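Local coordinates for TRAP dicarboxylate transporter, DctP subunit (Ochrobactrum anthropi, PDB 4P47), which probably binds a small organic solute, perhaps a dicarboxylate, in the periplasm and presents it to the membrane components of a TRAP transporter, at residues R28-F34 with Q62-F68; K50-V55 with A263-A267; V179-F184 with R234-N238; L170-Q176 with N190-Y196; E119-V123 with V334-N338. The contacts are given in a common frame with arbitrary orientation. Residue numbers count along the deposited sequence, not the author numbering.

Contact 1 (R28-F34 with Q62-F68); sequences RSQTIKF and QINVKLF
Residues 62-68 run as an extended strand from Ile63 on, alongside strand 30-34 in parallel and with their axes 4.7 Å apart at an angle of 21°. The pairing begins at Gln62, whose O accepts Gln30 N at 3.0 Å. Ile63 stands level with Gln30 (CA to CA 4.7 Å) and places CG2 3.7 Å from Ile32 CD1, both side chains being in the m,t rotamer. Asn64 bonds twice, its N to Gln30 O (3.1 Å) and its O to Ile32 N (2.9 Å). This is the parallel pairing of a beta-alpha-beta unit at the N terminus of the fold: helix 43-58 joins the strands and covers the side carrying Ile63, Val65 and Phe34. Val65, level with Ile32, brings CG1 to 3.9 Å from Phe34 CB. Lys66 continues the alternation, N to Ile32 O at 2.8 Å and O to Phe34 N at 2.9 Å, its side chain sharing the other side of the sheet with Thr31, Lys33 and Asn64. Leu67 CD2 lies 4.0 Å from Phe34 CB. Phe68 N donates to Phe34 O (2.8 Å), and with chi1 m its ring carries CE1 to 3.7 Å from Lys33 CB.

Contact 2 (K50-V55 with A263-A267); sequences KFAELV and AAVEA
Phe51, in the t rotamer with chi2 of 81°, reaches across to the neighbouring helix and sets its ring edge against the backbone there: Phe51 CD1 is 3.7 Å from both Ala263 C and Ala264 N, and also 3.7 Å from Ala263 CB. Its own CB meets Ala267 CB at 4.0 Å, and the closest CA pair is Phe51 with Ala267 at 5.3 Å. Both segments are regular alpha-helix, their axes 8.7 Å apart at closest and crossing at 137°, so the chains run roughly in opposite directions. Residues 263-267 belong to helix 254-288, the long helix characteristic of TRAP solute-binding proteins, and helix 43-58 is clamped between it and strand 63-68. Small alanines line the long helix here and let the backbones come this close. Ala263 CB is the most crowded of their methyls, with Val55 CG2 at 3.5 Å and Leu54 CB at 3.8 Å. Leu54, in the m,t rotamer, extends CD1 to 3.6 Å from Glu266 CD, laying an apolar methyl against the end of an extended acidic side chain. Lys50 touches with its aliphatic part, CG lying 4.2 Å from Ala267 CA, while its charged end makes a cation-pi contact with Tyr270.

Contact 3 (V179-F184 with R234-N238); sequences VPVALF and RHQYN
The 179-184 segment is one and a half turns of alpha-helix, with Leu183 N bonded to Val179 O (2.8 Å) and Phe184 N to Pro180 O (3.0 Å). Opposite it, Arg234 has left-handed helical torsions (45/42) and His235 right-handed helical ones (-69/-26), after which Gln236 to Asn238 are extended. The two axes lie 10.6 Å apart and are nearly antiparallel at 169°, and no hydrogen bond joins the segments; side chains fill the gap. His235, with chi1 p, presents a ring face to the edge of Phe184 in a T-shaped pair: centroids are 5.0 Å apart, planes meet at 86°, and Phe184 CZ comes to 3.6 Å from His235 NE2. Leu183 (t,p) packs beside it, CD2 lying 3.9 Å from His235 CD2. Gln236 (m,t) extends towards the start of the helical segment, its OE1 4.3 Å from Pro180 CB and its NE2 4.3 Å from Val179 CG1. The polar ends find partners nearby: His235 bonds Thr233 through ND1 and Glu212 through NE2, and Gln236 NE2 bonds Asp109 O. Helix 178-186, the beta-alpha-beta crossover between strands 171-173 and 190-192, thereby packs in the protein interior against long strand 229-245 of the same sheet, with strand 210-213 touching Phe184 and Gln236 and helix 298-312 meeting Leu183.

Contact 4 (L170-Q176 with N190-Y196); sequences LKIRTLQ and NAVPLPY
Backbone hydrogen bonds set the frame. Strands 171-173 and 190-192 are parallel, their axes 4.7 Å apart at 35°, with Lys171 level with Asn190 and Arg173 with Val192 (CA to CA 4.8 and 4.5 Å). Asn190 N donates to Leu170 O (2.9 Å), Ile172 N to Asn190 O (2.9 Å), Val192 N to Ile172 O (2.8 Å) and, more loosely, Thr174 N to Val192 O (3.2 Å). Beyond this the chains diverge and side chains take over. Arg173 (chi1 t, chi2 m) forks onto one carbonyl, its NE and NH2 each 2.9 Å from Leu194 O, which fixes the guanidinium beside Tyr196. It probably corresponds to the conserved arginine that holds the ligand carboxylate in related TRAP binding proteins. One water bridges the gap, donating to Thr174 O and accepting from Leu194 N, both at 2.9 Å. Thr174, with chi1 p, gives its OG1 hydrogen to Leu175 O (2.8 Å). Van der Waals contacts between side chains are few: Lys171 CB meets Val192 CG2 at 4.2 Å, Arg173 CG meets Leu194 CB at 3.9 Å, and the hydroxyl Thr174 OG1 rests 3.4 Å from Ala191 CB. These strands frame a beta-alpha-beta unit whose helix 178-186 sets Phe184 against Thr174 and Ala191; strand 210-213 pairs with the other edge of 171-173, and helix 196-205 packs on Arg173 and Leu194.

Contact 5 (E119-V123 with V334-N338); sequences EADKV and VRGEN
Val334 gives up the most surface, its CB aimed at the helical turn 119-123. With chi1 m it places CG1 4.0 Å from Val123 CG2 and 4.2 Å from Lys122 CD. Residues 334-336 are helical, and backbone bonds three residues apart follow, Glu337 N to Val334 O at 3.1 Å and a weak one from Asn338 N to Arg335 O at 3.5 Å. Glu119, next in buried area, forms the closest CA pair with Val334 (6.5 Å) and is extended along m,t. A water bridges the segments, donating to Glu119 OE2 at 2.5 Å and to Val334 O at 2.6 Å, while OE1 accepts from Asn115 N. Lys122 stretches across (chi3 149°) so that its NZ forms a short salt bridge with Glu337 OE1, 2.5 Å; Glu118 is a second acidic partner. The contact thus packs helix 117-125 against the end of the C-terminal helix 321-336. One valine pair supplies its apolar part, with charge pairing and a water-bridged carboxylate beside it, as suits a partly solvent-open junction.

From the N terminus, contact 1 closes first, over a short loop holding helix 43-58. Contact 2 starts on that helix and so crosses contact 1, closing more than 200 residues later on helix 254-288; the two touch through Phe34 with Phe51 and Ile63 with Val55. Contact 5 opens at 119-123, crosses contact 2 and closes last, near the C terminus. Contacts 3 and 4 fall within the spans of both contact 2 and contact 5, and cross each other because helix 178-186 lies between the strands of contact 4. Contacts 1 and 2 consolidate one side of the molecule, contacts 3 and 4 the other, while Tyr237 on Ala120 brings contacts 3 and 5 together.

Contact 1 (R28-F34 with Q62-F68)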
# COMPACT_ATOMS: atom_id res chain seq x y z
N ARG A 28 -8.68 16.70 27.34
CA ARG A 28 -10.11 16.73 27.60
C ARG A 28 -10.76 15.48 27.04
O ARG A 28 -10.15 14.74 26.26
CB ARG A 28 -10.73 17.98 26.96
CG ARG A 28 -10.06 19.26 27.38
CD ARG A 28 -10.30 20.36 26.38
NE ARG A 28 -9.55 20.12 25.16
CZ ARG A 28 -9.48 20.99 24.16
NH1 ARG A 28 -8.77 20.69 23.08
NH2 ARG A 28 -10.12 22.15 24.23
N SER A 29 -12.00 15.21 27.45
CA SER A 29 -12.75 14.13 26.85
C SER A 29 -12.77 14.36 25.34
O SER A 29 -13.07 15.46 24.88
CB SER A 29 -14.17 14.10 27.41
OG SER A 29 -14.94 13.08 26.81
N GLN A 30 -12.41 13.34 24.57
CA GLN A 30 -12.52 13.38 23.11
C GLN A 30 -13.01 12.03 22.60
O GLN A 30 -12.77 10.99 23.21
CB GLN A 30 -11.18 13.69 22.45
CG GLN A 30 -10.52 15.00 22.91
CD GLN A 30 -11.20 16.26 22.39
OE1 GLN A 30 -12.08 16.22 21.52
NE2 GLN A 30 -10.79 17.40 22.91
N THR A 31 -13.72 12.05 21.48
CA THR A 31 -14.11 10.81 20.85
C THR A 31 -13.61 10.83 19.43
O THR A 31 -13.82 11.80 18.70
CB THR A 31 -15.63 10.59 20.87
OG1 THR A 31 -16.08 10.54 22.23
CG2 THR A 31 -16.00 9.28 20.19
N ILE A 32 -12.94 9.76 19.05
CA ILE A 32 -12.39 9.64 17.73
C ILE A 32 -12.97 8.42 17.03
O ILE A 32 -12.78 7.30 17.50
CB ILE A 32 -10.87 9.47 17.79
CG1 ILE A 32 -10.21 10.72 18.36
CG2 ILE A 32 -10.33 9.14 16.41
CD1 ILE A 32 -8.68 10.59 18.52
N LYS A 33 -13.69 8.64 15.93
CA LYS A 33 -14.15 7.55 15.08
C LYS A 33 -13.06 7.26 14.06
O LYS A 33 -12.62 8.16 13.36
CB LYS A 33 -15.46 7.93 14.40
CG LYS A 33 -16.58 8.27 15.37
CD LYS A 33 -17.89 8.67 14.67
CE LYS A 33 -19.00 9.02 15.66
NZ LYS A 33 -20.31 9.30 15.01
N PHE A 34 -12.64 6.00 13.96
CA PHE A 34 -11.51 5.59 13.12
C PHE A 34 -12.01 4.50 12.19
O PHE A 34 -12.26 3.37 12.62
CB PHE A 34 -10.40 5.09 14.06
CG PHE A 34 -9.06 4.80 13.41
CD1 PHE A 34 -8.83 4.95 12.06
CD2 PHE A 34 -8.02 4.39 14.20
CE1 PHE A 34 -7.56 4.66 11.50
CE2 PHE A 34 -6.78 4.11 13.68
CZ PHE A 34 -6.54 4.25 12.32
N GLN A 62 -9.41 9.45 28.69
CA GLN A 62 -10.07 10.68 28.25
C GLN A 62 -10.37 10.67 26.75
O GLN A 62 -11.43 11.16 26.31
CB GLN A 62 -9.22 11.89 28.59
CG GLN A 62 -9.17 12.19 30.07
CD GLN A 62 -10.51 12.61 30.61
OE1 GLN A 62 -11.23 11.81 31.21
NE2 GLN A 62 -10.86 13.86 30.38
N ILE A 63 -9.44 10.10 25.97
CA ILE A 63 -9.63 10.00 24.53
C ILE A 63 -9.99 8.57 24.23
O ILE A 63 -9.24 7.64 24.56
CB ILE A 63 -8.36 10.43 23.74
CG1 ILE A 63 -7.91 11.83 24.14
CG2 ILE A 63 -8.64 10.36 22.23
CD1 ILE A 63 -6.61 12.21 23.51
N ASN A 64 -11.16 8.38 23.62
CA ASN A 64 -11.64 7.07 23.24
C ASN A 64 -11.69 6.94 21.74
O ASN A 64 -12.33 7.74 21.07
CB ASN A 64 -13.04 6.83 23.81
CG ASN A 64 -13.70 5.57 23.28
OD1 ASN A 64 -13.24 4.46 23.53
ND2 ASN A 64 -14.80 5.74 22.56
N VAL A 65 -11.03 5.91 21.22
CA VAL A 65 -11.01 5.64 19.78
C VAL A 65 -11.97 4.51 19.51
O VAL A 65 -11.80 3.41 20.03
CB VAL A 65 -9.60 5.28 19.32
CG1 VAL A 65 -9.57 5.02 17.82
CG2 VAL A 65 -8.62 6.37 19.71
N LYS A 66 -13.00 4.80 18.73
CA LYS A 66 -14.02 3.83 18.34
C LYS A 66 -13.77 3.40 16.89
O LYS A 66 -13.74 4.23 15.98
CB LYS A 66 -15.39 4.48 18.48
CG LYS A 66 -16.55 3.60 18.15
CD LYS A 66 -17.83 4.31 18.50
CE LYS A 66 -19.06 3.50 18.18
NZ LYS A 66 -20.25 4.30 18.61
N LEU A 67 -13.62 2.09 16.69
CA LEU A 67 -13.26 1.54 15.37
C LEU A 67 -14.47 1.25 14.50
O LEU A 67 -15.49 0.72 15.00
CB LEU A 67 -12.42 0.27 15.53
CG LEU A 67 -11.17 0.38 16.39
CD1 LEU A 67 -10.34 -0.88 16.21
CD2 LEU A 67 -10.34 1.62 16.05
N PHE A 68 -14.38 1.58 13.22
CA PHE A 68 -15.42 1.29 12.25
C PHE A 68 -14.76 0.55 11.11
O PHE A 68 -14.54 1.10 10.03
CB PHE A 68 -16.11 2.55 11.72
CG PHE A 68 -16.99 3.24 12.73
CD1 PHE A 68 -16.43 4.00 13.74
CD2 PHE A 68 -18.37 3.14 12.65
CE1 PHE A 68 -17.24 4.67 14.66
CE2 PHE A 68 -19.17 3.79 13.57
CZ PHE A 68 -18.61 4.54 14.58

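Contact 2 (K50-V55 with A263-A267)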
# COMPACT_ATOMS: atom_id res chain seq x y z
N LYS A 50 -4.27 -1.65 18.30
CA LYS A 50 -3.11 -1.21 19.06
C LYS A 50 -3.14 0.31 19.26
O LYS A 50 -2.91 0.81 20.37
CB LYS A 50 -1.81 -1.64 18.39
CG LYS A 50 -0.52 -1.19 19.08
CD LYS A 50 -0.35 -1.72 20.48
CE LYS A 50 -0.27 -3.20 20.50
NZ LYS A 50 0.11 -3.63 21.89
N PHE A 51 -3.40 1.04 18.18
CA PHE A 51 -3.54 2.50 18.25
C PHE A 51 -4.57 2.90 19.31
O PHE A 51 -4.31 3.75 20.17
CB PHE A 51 -3.91 3.05 16.87
CG PHE A 51 -4.23 4.52 16.88
CD1 PHE A 51 -3.20 5.48 16.87
CD2 PHE A 51 -5.53 4.97 16.94
CE1 PHE A 51 -3.49 6.82 16.90
CE2 PHE A 51 -5.81 6.32 16.96
CZ PHE A 51 -4.78 7.25 16.94
N ALA A 52 -5.75 2.30 19.24
CA ALA A 52 -6.83 2.65 20.17
C ALA A 52 -6.41 2.39 21.62
O ALA A 52 -6.70 3.19 22.51
CB ALA A 52 -8.09 1.85 19.84
N GLU A 53 -5.74 1.28 21.86
CA GLU A 53 -5.33 0.93 23.22
C GLU A 53 -4.27 1.88 23.74
O GLU A 53 -4.31 2.29 24.91
CB GLU A 53 -4.83 -0.50 23.26
CG GLU A 53 -4.29 -0.93 24.62
CD GLU A 53 -5.31 -0.83 25.78
OE1 GLU A 53 -6.54 -0.93 25.54
OE2 GLU A 53 -4.88 -0.66 26.95
N LEU A 54 -3.33 2.25 22.88
CA LEU A 54 -2.30 3.20 23.28
C LEU A 54 -2.89 4.57 23.58
O LEU A 54 -2.49 5.23 24.53
CB LEU A 54 -1.23 3.31 22.18
CG LEU A 54 -0.40 2.05 21.99
CD1 LEU A 54 0.51 2.24 20.77
CD2 LEU A 54 0.40 1.73 23.24
N VAL A 55 -3.85 5.01 22.80
CA VAL A 55 -4.48 6.28 23.07
C VAL A 55 -5.25 6.25 24.41
O VAL A 55 -5.22 7.21 25.19
CB VAL A 55 -5.40 6.68 21.90
CG1 VAL A 55 -6.25 7.88 22.25
CG2 VAL A 55 -4.57 6.99 20.65
N ALA A 263 0.96 7.45 19.61
CA ALA A 263 0.25 6.20 19.37
C ALA A 263 0.32 5.79 17.90
O ALA A 263 0.46 4.61 17.59
CB ALA A 263 -1.19 6.33 19.84
N ALA A 264 0.22 6.76 16.99
CA ALA A 264 0.27 6.43 15.57
C ALA A 264 1.61 5.83 15.17
O ALA A 264 1.66 4.86 14.39
CB ALA A 264 0.00 7.65 14.74
N VAL A 265 2.71 6.37 15.68
CA VAL A 265 4.03 5.87 15.27
C VAL A 265 4.39 4.58 16.01
O VAL A 265 5.04 3.71 15.44
CB VAL A 265 5.17 6.93 15.40
CG1 VAL A 265 4.87 8.11 14.50
CG2 VAL A 265 5.38 7.38 16.83
N GLU A 266 3.98 4.43 17.28
CA GLU A 266 4.19 3.20 17.98
C GLU A 266 3.35 2.09 17.32
O GLU A 266 3.84 0.98 17.08
CB GLU A 266 3.89 3.34 19.48
CG GLU A 266 4.18 2.07 20.27
CD GLU A 266 3.94 2.18 21.76
OE1 GLU A 266 3.64 3.27 22.26
OE2 GLU A 266 4.00 1.11 22.41
N ALA A 267 2.09 2.38 16.99
CA ALA A 267 1.25 1.38 16.34
C ALA A 267 1.79 1.02 14.96
O ALA A 267 1.67 -0.12 14.54
CB ALA A 267 -0.19 1.86 16.25

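Contact 3 (V179-F184 with R234-N238)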
# COMPACT_ATOMS: atom_id res chain seq x y z
N VAL A 179 -1.31 4.83 -13.66
CA VAL A 179 -0.01 4.19 -13.51
C VAL A 179 -0.05 2.68 -13.79
O VAL A 179 0.73 2.19 -14.60
CB VAL A 179 0.64 4.53 -12.15
CG1 VAL A 179 1.93 3.76 -11.97
CG2 VAL A 179 0.89 6.03 -12.05
N PRO A 180 -0.94 1.92 -13.14
CA PRO A 180 -0.90 0.48 -13.40
C PRO A 180 -1.26 0.14 -14.85
O PRO A 180 -0.73 -0.82 -15.39
CB PRO A 180 -1.92 -0.10 -12.41
CG PRO A 180 -2.78 1.04 -11.99
CD PRO A 180 -1.87 2.25 -12.03
N VAL A 181 -2.14 0.90 -15.47
CA VAL A 181 -2.46 0.62 -16.87
C VAL A 181 -1.24 0.88 -17.75
O VAL A 181 -0.92 0.08 -18.63
CB VAL A 181 -3.66 1.49 -17.32
CG1 VAL A 181 -3.86 1.38 -18.81
CG2 VAL A 181 -4.92 1.07 -16.61
N ALA A 182 -0.53 1.98 -17.51
CA ALA A 182 0.70 2.26 -18.25
C ALA A 182 1.73 1.15 -18.02
O ALA A 182 2.36 0.66 -18.95
CB ALA A 182 1.28 3.63 -17.85
N LEU A 183 1.88 0.75 -16.76
CA LEU A 183 2.86 -0.26 -16.37
C LEU A 183 2.62 -1.58 -17.10
O LEU A 183 3.53 -2.14 -17.71
CB LEU A 183 2.78 -0.50 -14.86
CG LEU A 183 3.50 -1.73 -14.32
CD1 LEU A 183 5.01 -1.66 -14.60
CD2 LEU A 183 3.22 -1.88 -12.85
N PHE A 184 1.40 -2.08 -17.05
CA PHE A 184 1.17 -3.40 -17.61
C PHE A 184 1.20 -3.38 -19.13
O PHE A 184 1.68 -4.33 -19.75
CB PHE A 184 -0.08 -4.04 -16.97
CG PHE A 184 0.25 -4.71 -15.66
CD1 PHE A 184 0.72 -6.01 -15.63
CD2 PHE A 184 0.21 -4.00 -14.47
CE1 PHE A 184 1.10 -6.60 -14.43
CE2 PHE A 184 0.59 -4.57 -13.28
CZ PHE A 184 1.03 -5.86 -13.26
N ARG A 234 6.69 -7.72 -7.05
CA ARG A 234 6.76 -6.50 -6.26
C ARG A 234 6.71 -5.27 -7.18
O ARG A 234 7.42 -4.28 -6.99
CB ARG A 234 8.00 -6.50 -5.35
CG ARG A 234 7.98 -7.64 -4.34
CD ARG A 234 9.03 -7.46 -3.25
NE ARG A 234 8.99 -8.58 -2.32
CZ ARG A 234 9.73 -9.68 -2.44
NH1 ARG A 234 10.59 -9.82 -3.43
NH2 ARG A 234 9.61 -10.64 -1.54
N HIS A 235 5.84 -5.31 -8.17
CA HIS A 235 5.81 -4.28 -9.19
C HIS A 235 5.34 -2.95 -8.63
O HIS A 235 5.66 -1.91 -9.21
CB HIS A 235 5.00 -4.69 -10.43
CG HIS A 235 3.61 -5.12 -10.12
ND1 HIS A 235 3.29 -6.43 -9.86
CD2 HIS A 235 2.45 -4.41 -10.00
CE1 HIS A 235 1.99 -6.52 -9.61
NE2 HIS A 235 1.46 -5.32 -9.68
N GLN A 236 4.54 -2.98 -7.58
CA GLN A 236 4.20 -1.79 -6.82
C GLN A 236 4.17 -2.18 -5.35
O GLN A 236 4.12 -3.35 -5.00
CB GLN A 236 2.83 -1.28 -7.22
CG GLN A 236 2.77 -0.69 -8.61
CD GLN A 236 1.35 -0.51 -9.03
OE1 GLN A 236 0.62 -1.50 -9.26
NE2 GLN A 236 0.91 0.72 -9.12
N TYR A 237 4.22 -1.16 -4.49
CA TYR A 237 4.12 -1.32 -3.05
C TYR A 237 3.03 -0.39 -2.60
O TYR A 237 3.04 0.78 -2.97
CB TYR A 237 5.42 -0.95 -2.36
CG TYR A 237 5.32 -1.05 -0.84
CD1 TYR A 237 5.37 -2.28 -0.20
CD2 TYR A 237 5.18 0.09 -0.06
CE1 TYR A 237 5.28 -2.36 1.19
CE2 TYR A 237 5.11 0.00 1.32
CZ TYR A 237 5.16 -1.22 1.93
OH TYR A 237 5.10 -1.27 3.31
N ASN A 238 2.10 -0.89 -1.78
CA ASN A 238 1.01 -0.09 -1.22
C ASN A 238 1.27 0.25 0.26
O ASN A 238 1.00 -0.57 1.14
CB ASN A 238 -0.35 -0.84 -1.31
CG ASN A 238 -0.88 -1.06 -2.74
OD1 ASN A 238 -1.62 -2.02 -2.98
ND2 ASN A 238 -0.57 -0.16 -3.63

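Contact 4 (L170-Q176 with N190-Y196)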
# COMPACT_ATOMS: atom_id res chain seq x y z
N LEU A 170 -0.19 -11.64 -21.96
CA LEU A 170 -1.06 -12.09 -20.88
C LEU A 170 -2.17 -11.09 -20.62
O LEU A 170 -1.94 -9.88 -20.63
CB LEU A 170 -0.30 -12.31 -19.58
CG LEU A 170 0.75 -13.42 -19.55
CD1 LEU A 170 1.42 -13.48 -18.18
CD2 LEU A 170 0.13 -14.75 -19.91
N LYS A 171 -3.37 -11.61 -20.37
CA LYS A 171 -4.53 -10.80 -20.03
C LYS A 171 -4.62 -10.76 -18.51
O LYS A 171 -5.03 -11.73 -17.88
CB LYS A 171 -5.80 -11.40 -20.65
CG LYS A 171 -5.76 -11.37 -22.18
CD LYS A 171 -6.91 -12.14 -22.81
CE LYS A 171 -6.95 -11.95 -24.32
NZ LYS A 171 -8.19 -12.52 -24.92
N ILE A 172 -4.19 -9.64 -17.94
CA ILE A 172 -4.04 -9.51 -16.50
C ILE A 172 -5.04 -8.49 -15.96
O ILE A 172 -5.06 -7.35 -16.41
CB ILE A 172 -2.62 -9.04 -16.12
CG1 ILE A 172 -1.56 -10.01 -16.68
CG2 ILE A 172 -2.49 -8.89 -14.59
CD1 ILE A 172 -1.65 -11.46 -16.18
N ARG A 173 -5.90 -8.89 -15.03
CA ARG A 173 -6.79 -7.95 -14.36
C ARG A 173 -5.93 -7.04 -13.49
O ARG A 173 -5.20 -7.50 -12.60
CB ARG A 173 -7.82 -8.68 -13.50
CG ARG A 173 -8.90 -7.79 -12.93
CD ARG A 173 -8.52 -7.08 -11.63
NE ARG A 173 -9.70 -6.52 -11.00
CZ ARG A 173 -9.73 -5.97 -9.79
NH1 ARG A 173 -8.62 -5.92 -9.06
NH2 ARG A 173 -10.87 -5.49 -9.32
N THR A 174 -5.99 -5.74 -13.77
CA THR A 174 -5.22 -4.74 -13.04
C THR A 174 -6.12 -3.65 -12.49
O THR A 174 -7.20 -3.39 -13.03
CB THR A 174 -4.14 -4.05 -13.94
OG1 THR A 174 -4.76 -3.17 -14.89
CG2 THR A 174 -3.31 -5.07 -14.69
N LEU A 175 -5.64 -2.94 -11.48
CA LEU A 175 -6.24 -1.65 -11.16
C LEU A 175 -6.17 -0.74 -12.40
O LEU A 175 -5.30 -0.89 -13.28
CB LEU A 175 -5.57 -1.00 -9.94
CG LEU A 175 -5.66 -1.82 -8.65
CD1 LEU A 175 -5.04 -1.04 -7.51
CD2 LEU A 175 -7.10 -2.18 -8.36
N GLN A 176 -7.13 0.17 -12.47
CA GLN A 176 -7.38 0.86 -13.72
C GLN A 176 -7.05 2.35 -13.66
O GLN A 176 -7.37 3.09 -14.59
CB GLN A 176 -8.84 0.66 -14.15
CG GLN A 176 -9.15 -0.78 -14.56
CD GLN A 176 -8.40 -1.22 -15.80
OE1 GLN A 176 -7.61 -2.19 -15.78
NE2 GLN A 176 -8.63 -0.51 -16.87
N ASN A 190 -2.16 -7.10 -21.45
CA ASN A 190 -3.43 -6.40 -21.51
C ASN A 190 -3.85 -6.11 -20.07
O ASN A 190 -3.89 -7.05 -19.26
CB ASN A 190 -4.49 -7.25 -22.18
CG ASN A 190 -4.39 -7.24 -23.69
OD1 ASN A 190 -3.55 -6.56 -24.27
ND2 ASN A 190 -5.29 -7.96 -24.34
N ALA A 191 -4.12 -4.85 -19.76
CA ALA A 191 -4.48 -4.41 -18.42
C ALA A 191 -6.00 -4.36 -18.32
O ALA A 191 -6.63 -3.32 -18.56
CB ALA A 191 -3.87 -3.04 -18.14
N VAL A 192 -6.58 -5.49 -17.94
CA VAL A 192 -8.00 -5.74 -18.08
C VAL A 192 -8.81 -5.18 -16.92
O VAL A 192 -8.48 -5.43 -15.75
CB VAL A 192 -8.25 -7.26 -18.18
CG1 VAL A 192 -9.73 -7.56 -18.29
CG2 VAL A 192 -7.49 -7.83 -19.36
N PRO A 193 -9.88 -4.42 -17.20
CA PRO A 193 -10.80 -3.93 -16.17
C PRO A 193 -11.83 -4.98 -15.79
O PRO A 193 -12.47 -5.55 -16.68
CB PRO A 193 -11.48 -2.74 -16.87
CG PRO A 193 -11.52 -3.16 -18.30
CD PRO A 193 -10.22 -3.89 -18.53
N LEU A 194 -11.99 -5.26 -14.51
CA LEU A 194 -13.02 -6.16 -14.05
C LEU A 194 -13.33 -5.91 -12.59
O LEU A 194 -12.41 -5.82 -11.79
CB LEU A 194 -12.58 -7.61 -14.22
CG LEU A 194 -13.67 -8.66 -14.00
CD1 LEU A 194 -14.65 -8.61 -15.15
CD2 LEU A 194 -13.06 -10.02 -13.87
N PRO A 195 -14.63 -5.81 -12.23
CA PRO A 195 -14.97 -5.70 -10.81
C PRO A 195 -14.44 -6.87 -10.01
O PRO A 195 -14.47 -8.02 -10.46
CB PRO A 195 -16.51 -5.70 -10.82
CG PRO A 195 -16.87 -5.18 -12.18
CD PRO A 195 -15.83 -5.73 -13.09
N TYR A 196 -13.91 -6.59 -8.83
CA TYR A 196 -13.23 -7.61 -8.05
C TYR A 196 -14.11 -8.84 -7.79
O TYR A 196 -13.62 -9.98 -7.81
CB TYR A 196 -12.74 -7.04 -6.72
CG TYR A 196 -11.83 -7.98 -5.96
CD1 TYR A 196 -10.50 -8.08 -6.31
CD2 TYR A 196 -12.29 -8.74 -4.89
CE1 TYR A 196 -9.65 -8.92 -5.64
CE2 TYR A 196 -11.43 -9.59 -4.21
CZ TYR A 196 -10.11 -9.67 -4.60
OH TYR A 196 -9.20 -10.49 -3.94
O HOH W 1 -9.99 -3.95 -12.86

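Contact 5 (E119-V123 with V334-N338)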
# COMPACT_ATOMS: atom_id res chain seq x y z
N GLU A 119 13.20 -1.56 3.16
CA GLU A 119 13.46 -0.45 2.24
C GLU A 119 12.29 0.51 2.22
O GLU A 119 12.47 1.72 2.28
CB GLU A 119 13.72 -0.94 0.82
CG GLU A 119 15.04 -1.65 0.61
CD GLU A 119 15.31 -1.96 -0.86
OE1 GLU A 119 14.40 -1.77 -1.70
OE2 GLU A 119 16.44 -2.38 -1.18
N ALA A 120 11.07 -0.02 2.13
CA ALA A 120 9.89 0.83 2.10
C ALA A 120 9.81 1.71 3.35
O ALA A 120 9.52 2.90 3.25
CB ALA A 120 8.61 -0.00 1.96
N ASP A 121 10.06 1.14 4.52
CA ASP A 121 9.98 1.90 5.76
C ASP A 121 10.96 3.07 5.75
O ASP A 121 10.64 4.16 6.20
CB ASP A 121 10.32 1.03 6.98
CG ASP A 121 9.35 -0.09 7.21
OD1 ASP A 121 8.27 -0.12 6.57
OD2 ASP A 121 9.67 -0.95 8.08
N LYS A 122 12.18 2.81 5.30
CA LYS A 122 13.22 3.83 5.28
C LYS A 122 12.75 5.02 4.46
O LYS A 122 12.89 6.18 4.86
CB LYS A 122 14.53 3.29 4.68
CG LYS A 122 15.32 2.32 5.55
CD LYS A 122 16.40 1.62 4.72
CE LYS A 122 17.62 1.27 5.55
NZ LYS A 122 18.56 0.39 4.80
N VAL A 123 12.20 4.74 3.29
CA VAL A 123 11.82 5.80 2.37
C VAL A 123 10.51 6.47 2.82
O VAL A 123 10.39 7.69 2.82
CB VAL A 123 11.78 5.30 0.92
CG1 VAL A 123 11.32 6.40 -0.02
CG2 VAL A 123 13.15 4.81 0.50
N VAL A 334 19.17 3.56 -0.82
CA VAL A 334 18.77 2.33 -0.17
C VAL A 334 19.21 1.12 -0.98
O VAL A 334 19.52 0.07 -0.42
CB VAL A 334 17.25 2.27 0.14
CG1 VAL A 334 16.84 3.46 1.01
CG2 VAL A 334 16.43 2.22 -1.14
N ARG A 335 19.24 1.26 -2.30
CA ARG A 335 19.65 0.15 -3.15
C ARG A 335 21.14 -0.16 -2.97
O ARG A 335 21.59 -1.28 -3.20
CB ARG A 335 19.33 0.44 -4.61
CG ARG A 335 17.84 0.27 -4.90
CD ARG A 335 17.42 0.83 -6.24
NE ARG A 335 15.96 0.83 -6.33
CZ ARG A 335 15.24 1.53 -7.20
NH1 ARG A 335 15.83 2.29 -8.12
NH2 ARG A 335 13.92 1.46 -7.16
N GLY A 336 21.91 0.85 -2.57
CA GLY A 336 23.32 0.66 -2.29
C GLY A 336 23.57 0.01 -0.94
O GLY A 336 24.66 -0.49 -0.68
N GLU A 337 22.56 0.03 -0.07
CA GLU A 337 22.68 -0.57 1.26
C GLU A 337 22.34 -2.05 1.21
O GLU A 337 22.56 -2.78 2.18
CB GLU A 337 21.76 0.15 2.25
CG GLU A 337 22.23 1.56 2.59
CD GLU A 337 21.18 2.39 3.33
OE1 GLU A 337 20.04 1.93 3.50
OE2 GLU A 337 21.52 3.52 3.76
N ASN A 338 21.82 -2.50 0.07
CA ASN A 338 21.42 -3.89 -0.08
C ASN A 338 22.64 -4.81 -0.02
O ASN A 338 23.59 -4.65 -0.80
CB ASN A 338 20.65 -4.08 -1.39
CG ASN A 338 19.97 -5.43 -1.47
OD1 ASN A 338 20.42 -6.40 -0.85
ND2 ASN A 338 18.89 -5.50 -2.23
O HOH W 2 18.39 -2.16 0.42